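Aminotransferase, class III (Deinococcus radiodurans, PDB 3I4J) probably acts as a pyridoxal-phosphate-dependent transaminase, moving amino groups between amino and keto compounds. Local coordinates at residues L74-A78 with R91-V95; D204-A208 with R347-L353; G236-C240 with G404-S408. The protein carries 1 engineered substitution. All blocks are in the same frame, centred on the assembly; numbering follows the deposited sequence.

Contact 1: residues L74-A78 with R91-V95; sequences LEEYA and RFWAV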
loop_
_atom_site.group_PDB
_atom_site.type_symbol
_atom_site.label_atom_id
_atom_site.label_comp_id
_atom_site.label_asym_id
_atom_site.label_seq_id
_atom_site.Cartn_x
_atom_site.Cartn_y
_atom_site.Cartn_z
ATOM N N LEU C 74 -6.199 16.324 -4.925
ATOM C CA LEU C 74 -6.825 15.612 -3.816
ATOM C C LEU C 74 -8.055 16.400 -3.372
ATOM O O LEU C 74 -9.115 15.824 -3.121
ATOM C CB LEU C 74 -5.854 15.458 -2.639
ATOM C CG LEU C 74 -6.385 14.700 -1.411
ATOM C CD1 LEU C 74 -6.892 13.325 -1.829
ATOM C CD2 LEU C 74 -5.286 14.568 -0.361
ATOM N N GLU C 75 -7.908 17.720 -3.273
ATOM C CA GLU C 75 -9.022 18.583 -2.879
ATOM C C GLU C 75 -10.183 18.399 -3.852
ATOM O O GLU C 75 -11.342 18.293 -3.445
ATOM C CB GLU C 75 -8.601 20.057 -2.896
ATOM C CG GLU C 75 -7.555 20.455 -1.868
ATOM C CD GLU C 75 -8.053 20.329 -0.445
ATOM O OE1 GLU C 75 -9.282 20.453 -0.226
ATOM O OE2 GLU C 75 -7.215 20.127 0.457
ATOM N N GLU C 76 -9.866 18.377 -5.144
ATOM C CA GLU C 76 -10.882 18.218 -6.175
ATOM C C GLU C 76 -11.526 16.840 -6.098
ATOM O O GLU C 76 -12.750 16.714 -6.047
ATOM C CB GLU C 76 -10.267 18.423 -7.560
ATOM C CG GLU C 76 -11.253 18.276 -8.707
ATOM C CD GLU C 76 -10.610 18.486 -10.067
ATOM O OE1 GLU C 76 -9.387 18.756 -10.118
ATOM O OE2 GLU C 76 -11.329 18.381 -11.085
ATOM N N TYR C 77 -10.691 15.808 -6.070
ATOM C CA TYR C 77 -11.174 14.434 -6.018
ATOM C C TYR C 77 -12.035 14.132 -4.790
ATOM O O TYR C 77 -13.086 13.506 -4.914
ATOM C CB TYR C 77 -9.988 13.467 -6.062
ATOM C CG TYR C 77 -10.393 12.015 -6.035
ATOM C CD1 TYR C 77 -11.148 11.462 -7.068
ATOM C CD2 TYR C 77 -10.018 11.190 -4.975
ATOM C CE1 TYR C 77 -11.524 10.118 -7.049
ATOM C CE2 TYR C 77 -10.387 9.848 -4.947
ATOM C CZ TYR C 77 -11.139 9.320 -5.982
ATOM O OH TYR C 77 -11.505 7.992 -5.947
ATOM N N ALA C 78 -11.591 14.567 -3.612
ATOM C CA ALA C 78 -12.339 14.318 -2.382
ATOM C C ALA C 78 -13.784 14.786 -2.526
ATOM O O ALA C 78 -14.713 14.063 -2.175
ATOM C CB ALA C 78 -11.675 15.025 -1.201
ATOM N N ARG C 91 -15.732 13.332 4.799
ATOM C CA ARG C 91 -14.304 13.610 4.658
ATOM C C ARG C 91 -13.549 12.385 4.162
ATOM O O ARG C 91 -13.672 11.305 4.729
ATOM C CB ARG C 91 -13.735 14.052 6.000
ATOM C CG ARG C 91 -14.291 15.380 6.491
ATOM C CD ARG C 91 -13.605 16.556 5.801
ATOM N NE ARG C 91 -14.096 17.834 6.301
ATOM C CZ ARG C 91 -13.408 18.971 6.256
ATOM N NH1 ARG C 91 -12.185 18.997 5.735
ATOM N NH2 ARG C 91 -13.945 20.085 6.728
ATOM N N PHE C 92 -12.748 12.586 3.120
ATOM C CA PHE C 92 -11.983 11.525 2.481
ATOM C C PHE C 92 -10.552 11.379 2.996
ATOM O O PHE C 92 -9.742 12.304 2.908
ATOM C CB PHE C 92 -11.963 11.763 0.965
ATOM C CG PHE C 92 -11.213 10.713 0.185
ATOM C CD1 PHE C 92 -11.561 9.364 0.290
ATOM C CD2 PHE C 92 -10.167 11.072 -0.661
ATOM C CE1 PHE C 92 -10.874 8.394 -0.438
ATOM C CE2 PHE C 92 -9.478 10.107 -1.393
ATOM C CZ PHE C 92 -9.832 8.766 -1.280
ATOM N N TRP C 93 -10.260 10.200 3.529
ATOM C CA TRP C 93 -8.939 9.859 4.038
ATOM C C TRP C 93 -8.361 8.897 2.999
ATOM O O TRP C 93 -8.769 7.737 2.916
ATOM C CB TRP C 93 -9.066 9.175 5.400
ATOM C CG TRP C 93 -7.785 8.574 5.911
ATOM C CD1 TRP C 93 -7.521 7.246 6.105
ATOM C CD2 TRP C 93 -6.604 9.279 6.307
ATOM N NE1 TRP C 93 -6.249 7.081 6.601
ATOM C CE2 TRP C 93 -5.664 8.314 6.733
ATOM C CE3 TRP C 93 -6.251 10.637 6.345
ATOM C CZ2 TRP C 93 -4.388 8.663 7.196
ATOM C CZ3 TRP C 93 -4.981 10.985 6.806
ATOM C CH2 TRP C 93 -4.065 9.998 7.226
ATOM N N ALA C 94 -7.421 9.394 2.201
ATOM C CA ALA C 94 -6.826 8.599 1.137
ATOM C C ALA C 94 -5.623 7.782 1.586
ATOM O O ALA C 94 -4.776 8.268 2.332
ATOM C CB ALA C 94 -6.416 9.515 -0.027
ATOM N N VAL C 95 -5.573 6.535 1.133
ATOM C CA VAL C 95 -4.454 5.644 1.421
ATOM C C VAL C 95 -4.147 4.836 0.157
ATOM O O VAL C 95 -4.751 5.071 -0.898
ATOM C CB VAL C 95 -4.737 4.699 2.622
ATOM C CG1 VAL C 95 -4.801 5.509 3.908
ATOM C CG2 VAL C 95 -6.025 3.918 2.405
#
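The helical turn 74-78 and the short strand 91-95 pass 9.3 Å apart at their axes, their N-to-C directions 124° apart, a worked example of a helix laid obliquely on an outer strand of this chain's sheet. The gap narrows along the helix, from 8.6 Å between the CA atoms of Leu74 and Ala94 to 5.6 Å between those of Ala78 and Phe92, so the small Ala78 occupies the tight end and the longer Leu74 bridges the open one. Phe92, pointing toward the helix, is the centre of the packing. Its CB lies 3.9 Å from Ala78 CB, while Leu74 CD1 approaches the ring rim at 4.1 Å from Phe92 CD2 and also reaches Ala94 CB at 4.2 Å. Tyr77 turns the edge of its ring toward the Phe92 face in an offset edge-to-face pair, with centroids 5.5 Å apart, planes at 78°, and Tyr77 CE2 3.7 Å from Phe92 CE2. Strand alternation puts Trp93 on the other face, where its NE1 bonds Ser104 of helix 98-115. Beyond the pair, Tyr77 also packs on Val303 and Leu307 of helix 300-315. Val4 of the second subunit packs on Ala78 and accepts a hydrogen bond from Arg91 NH1, and the Phe92 backbone also bonds that subunit, placing the contact at the dimer interface. This is apolar helix-on-sheet packing in an alpha/beta fold: helix 72-84 covers the outermost strand, within this chain, of the seven-stranded mixed sheet characteristic of the large domain of fold-type I pyridoxal-phosphate enzymes.

Contact 2: residues D204-A208 with R347-L353; sequences DAALA and RGTGLLL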
loop_
_atom_site.group_PDB
_atom_site.type_symbol
_atom_site.label_atom_id
_atom_site.label_comp_id
_atom_site.label_asym_id
_atom_site.label_seq_id
_atom_site.Cartn_x
_atom_site.Cartn_y
_atom_site.Cartn_z
ATOM N N ASP C 204 -17.916 -15.518 1.318
ATOM C CA ASP C 204 -19.181 -16.180 1.024
ATOM C C ASP C 204 -19.707 -15.465 -0.211
ATOM O O ASP C 204 -20.547 -14.571 -0.116
ATOM C CB ASP C 204 -20.166 -16.014 2.181
ATOM C CG ASP C 204 -21.193 -17.130 2.235
ATOM O OD1 ASP C 204 -21.682 -17.552 1.167
ATOM O OD2 ASP C 204 -21.518 -17.581 3.352
ATOM N N ALA C 205 -19.183 -15.874 -1.362
ATOM C CA ALA C 205 -19.500 -15.291 -2.661
ATOM C C ALA C 205 -20.843 -14.598 -2.863
ATOM O O ALA C 205 -21.867 -15.242 -3.085
ATOM C CB ALA C 205 -19.300 -16.345 -3.755
ATOM N N ALA C 206 -20.812 -13.270 -2.801
ATOM C CA ALA C 206 -21.983 -12.437 -3.037
ATOM C C ALA C 206 -23.182 -12.615 -2.117
ATOM O O ALA C 206 -24.310 -12.306 -2.507
ATOM C CB ALA C 206 -22.428 -12.591 -4.490
ATOM N N LEU C 207 -22.951 -13.105 -0.906
ATOM C CA LEU C 207 -24.052 -13.269 0.042
ATOM C C LEU C 207 -24.584 -11.879 0.380
ATOM O O LEU C 207 -23.821 -10.989 0.753
ATOM C CB LEU C 207 -23.569 -13.954 1.320
ATOM C CG LEU C 207 -24.655 -14.099 2.392
ATOM C CD1 LEU C 207 -25.750 -15.016 1.863
ATOM C CD2 LEU C 207 -24.057 -14.663 3.674
ATOM N N ALA C 208 -25.895 -11.697 0.248
ATOM C CA ALA C 208 -26.513 -10.413 0.538
ATOM C C ALA C 208 -27.729 -10.589 1.436
ATOM O O ALA C 208 -28.534 -11.497 1.230
ATOM C CB ALA C 208 -26.925 -9.720 -0.754
ATOM N N ARG C 347 -26.107 -16.440 -6.826
ATOM C CA ARG C 347 -26.473 -15.151 -6.253
ATOM C C ARG C 347 -25.803 -13.998 -6.974
ATOM O O ARG C 347 -24.742 -14.160 -7.570
ATOM C CB ARG C 347 -26.060 -15.107 -4.779
ATOM C CG ARG C 347 -26.618 -16.238 -3.950
ATOM C CD ARG C 347 -26.170 -16.166 -2.501
ATOM N NE ARG C 347 -24.722 -16.270 -2.342
ATOM C CZ ARG C 347 -24.131 -16.890 -1.324
ATOM N NH1 ARG C 347 -24.863 -17.469 -0.383
ATOM N NH2 ARG C 347 -22.808 -16.924 -1.239
ATOM N N GLY C 348 -26.420 -12.825 -6.900
ATOM C CA GLY C 348 -25.836 -11.662 -7.536
ATOM C C GLY C 348 -26.503 -10.350 -7.186
ATOM O O GLY C 348 -27.725 -10.274 -7.048
ATOM N N THR C 349 -25.685 -9.319 -7.010
ATOM C CA THR C 349 -26.163 -7.972 -6.726
ATOM C C THR C 349 -25.310 -7.127 -7.666
ATOM O O THR C 349 -24.113 -6.974 -7.443
ATOM C CB THR C 349 -25.897 -7.546 -5.257
ATOM O OG1 THR C 349 -26.557 -8.448 -4.360
ATOM C CG2 THR C 349 -26.447 -6.155 -5.010
ATOM N N GLY C 350 -25.917 -6.597 -8.724
ATOM C CA GLY C 350 -25.144 -5.830 -9.685
ATOM C C GLY C 350 -24.160 -6.798 -10.330
ATOM O O GLY C 350 -24.532 -7.922 -10.664
ATOM N N LEU C 351 -22.903 -6.389 -10.493
ATOM C CA LEU C 351 -21.914 -7.271 -11.095
ATOM C C LEU C 351 -20.987 -7.959 -10.096
ATOM O O LEU C 351 -19.799 -8.163 -10.356
ATOM C CB LEU C 351 -21.103 -6.529 -12.166
ATOM C CG LEU C 351 -21.779 -6.492 -13.548
ATOM C CD1 LEU C 351 -21.006 -5.581 -14.500
ATOM C CD2 LEU C 351 -21.861 -7.911 -14.109
ATOM N N LEU C 352 -21.544 -8.294 -8.936
ATOM C CA LEU C 352 -20.826 -9.041 -7.912
ATOM C C LEU C 352 -21.709 -10.281 -7.780
ATOM O O LEU C 352 -22.815 -10.211 -7.243
ATOM C CB LEU C 352 -20.767 -8.270 -6.591
ATOM C CG LEU C 352 -20.146 -9.035 -5.418
ATOM C CD1 LEU C 352 -18.836 -9.657 -5.854
ATOM C CD2 LEU C 352 -19.925 -8.097 -4.238
ATOM N N LEU C 353 -21.238 -11.410 -8.297
ATOM C CA LEU C 353 -22.035 -12.630 -8.264
ATOM C C LEU C 353 -21.287 -13.800 -7.656
ATOM O O LEU C 353 -20.060 -13.791 -7.576
ATOM C CB LEU C 353 -22.489 -12.998 -9.681
ATOM C CG LEU C 353 -23.227 -11.914 -10.475
ATOM C CD1 LEU C 353 -22.235 -11.126 -11.332
ATOM C CD2 LEU C 353 -24.285 -12.563 -11.353
HETATM O O HOH W 1 -26.010 -11.083 -4.207
#
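Arg347 NH2 forms a salt bridge with Asp204 OD1 at 2.7 Å and donates to Ala205 O, also at 2.7 Å; Arg347 NE adds a weak bond to the same Ala205 O at 3.1 Å. One arginine thus ties a loop to a strand through a carboxylate and a backbone carbonyl together. Its guanidinium meets the type II turn from Asp204 to Leu207, with Ala205 O and Asp204 OD1 at its edge and Leu207 N over one face; the turn itself is closed by Leu207 N to Asp204 O at 2.9 Å. A water then joins Ala206 O and Thr349 OG1, 2.7 Å from each. Packing takes over beyond it: the Ala206 methyl points at the hairpin, its CB 4.3 Å from Leu352 CG and 3.6 Å from Leu353 C, and Ala208 CB lies 3.8 Å from Thr349 OG1. Asp204 OD2 has a second charged partner in Lys165. The hairpin pairs strands 343-349 and 352-357 through a type II' turn; Leu353 packs on helix 318-339, and strand 400-403 extends the sheet beside Leu352 while touching Ala205.

Contact 3: residues G236-C240 with G404-S408; sequences GMGRC and GPPLS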
loop_
_atom_site.group_PDB
_atom_site.type_symbol
_atom_site.label_atom_id
_atom_site.label_comp_id
_atom_site.label_asym_id
_atom_site.label_seq_id
_atom_site.Cartn_x
_atom_site.Cartn_y
_atom_site.Cartn_z
ATOM N N GLY C 236 -18.183 -1.480 -3.456
ATOM C CA GLY C 236 -18.401 -0.089 -3.809
ATOM C C GLY C 236 -18.089 0.350 -5.228
ATOM O O GLY C 236 -17.707 -0.446 -6.087
ATOM N N MET C 237 -18.284 1.646 -5.456
ATOM C CA MET C 237 -18.034 2.307 -6.730
ATOM C C MET C 237 -18.766 1.747 -7.951
ATOM O O MET C 237 -18.181 1.606 -9.028
ATOM C CB MET C 237 -16.520 2.372 -6.992
ATOM C CG MET C 237 -15.727 3.107 -5.887
ATOM S SD MET C 237 -16.383 4.744 -5.378
ATOM C CE MET C 237 -17.245 4.289 -3.911
ATOM N N GLY C 238 -20.052 1.444 -7.776
ATOM C CA GLY C 238 -20.866 0.941 -8.871
ATOM C C GLY C 238 -20.910 -0.560 -9.077
ATOM O O GLY C 238 -21.787 -1.067 -9.776
ATOM N N ARG C 239 -19.963 -1.265 -8.469
ATOM C CA ARG C 239 -19.854 -2.716 -8.576
ATOM C C ARG C 239 -21.201 -3.437 -8.424
ATOM O O ARG C 239 -21.540 -4.323 -9.214
ATOM C CB ARG C 239 -18.880 -3.218 -7.504
ATOM C CG ARG C 239 -18.454 -4.668 -7.624
ATOM C CD ARG C 239 -17.294 -4.814 -8.605
ATOM N NE ARG C 239 -17.659 -5.755 -9.639
ATOM C CZ ARG C 239 -16.961 -6.009 -10.735
ATOM N NH1 ARG C 239 -15.807 -5.393 -10.987
ATOM N NH2 ARG C 239 -17.450 -6.878 -11.596
ATOM N N CYS C 240 -21.962 -3.053 -7.407
ATOM C CA CYS C 240 -23.246 -3.689 -7.142
ATOM C C CYS C 240 -24.464 -2.940 -7.677
ATOM O O CYS C 240 -25.567 -3.088 -7.146
ATOM C CB CYS C 240 -23.397 -3.919 -5.637
ATOM S SG CYS C 240 -22.240 -5.152 -4.971
ATOM N N GLY C 404 -17.284 -11.364 -11.397
ATOM C CA GLY C 404 -17.485 -9.933 -11.427
ATOM C C GLY C 404 -16.613 -9.289 -12.480
ATOM O O GLY C 404 -15.526 -8.801 -12.176
ATOM N N PRO C 405 -17.067 -9.282 -13.739
ATOM C CA PRO C 405 -16.313 -8.685 -14.840
ATOM C C PRO C 405 -16.390 -7.160 -14.769
ATOM O O PRO C 405 -17.119 -6.604 -13.943
ATOM C CB PRO C 405 -17.016 -9.250 -16.073
ATOM C CG PRO C 405 -18.454 -9.311 -15.616
ATOM C CD PRO C 405 -18.326 -9.884 -14.220
ATOM N N PRO C 406 -15.628 -6.462 -15.624
ATOM C CA PRO C 406 -15.639 -4.997 -15.631
ATOM C C PRO C 406 -17.046 -4.451 -15.863
ATOM O O PRO C 406 -17.818 -5.015 -16.643
ATOM C CB PRO C 406 -14.693 -4.653 -16.777
ATOM C CG PRO C 406 -13.698 -5.775 -16.725
ATOM C CD PRO C 406 -14.584 -6.986 -16.524
ATOM N N LEU C 407 -17.368 -3.353 -15.186
ATOM C CA LEU C 407 -18.677 -2.721 -15.299
ATOM C C LEU C 407 -18.973 -2.262 -16.724
ATOM O O LEU C 407 -20.122 -1.990 -17.075
ATOM C CB LEU C 407 -18.753 -1.531 -14.336
ATOM C CG LEU C 407 -19.101 -1.839 -12.875
ATOM C CD1 LEU C 407 -18.400 -3.096 -12.413
ATOM C CD2 LEU C 407 -18.752 -0.645 -11.993
ATOM N N SER C 408 -17.922 -2.186 -17.533
ATOM C CA SER C 408 -18.021 -1.770 -18.929
ATOM C C SER C 408 -18.239 -2.937 -19.898
ATOM O O SER C 408 -18.277 -2.744 -21.114
ATOM C CB SER C 408 -16.743 -1.021 -19.310
ATOM O OG SER C 408 -15.608 -1.745 -18.859
#
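A type I' turn at residues 236-239, following a strand of the large-domain sheet of this fold-type I chain, delivers a buried arginine to the C-terminal part of the protein. Gly236 opens the turn, its O receiving a weak 3.4 Å bond from Arg239 N. Met237 takes positive phi, and its O touches Leu407 CD2 at 3.8 Å. Gly238 follows with phi 90° and psi -16°, a backbone conformation in which a CB would collide with the carbonyl oxygen of Met237, and its C packs 3.6 Å from the same Leu407 CD2. Arg239 then sends its guanidinium toward 404-408, also bonding Asn42 OD1 and, weakly, Ser36 OG through NH1, and Leu351 O through NH2. Leu407, which also packs on helix 318-339, covers one guanidinium face, its CD1 3.7 Å from Arg239 CZ. At the guanidinium edge, Arg239 NH2 donates to Pro405 O at a very short 2.4 Å, in a model where the exact place of NH2 is less sure.

How the contacts relate
Followed from the N terminus, the chain first makes contact 1, a short-range closure in which 12 residues, half of them the rest of the helix, separate 74-78 from 91-95. It is complete before the others begin and lies across the chain's centre from contact 2, with nearest atoms about 18 Å apart. Contacts 2 and 3 instead cross: 204-208 and 236-240 come first, then 347-353 and 404-408. They touch directly, with a probable hydrogen bond of 2.8 Å between Leu351 N and Arg239 O. Here a local closure joins helix and strand of the large-domain sheet, while the two crossing closures tie its loops to the three-stranded C-terminal sheet and the loop that follows it.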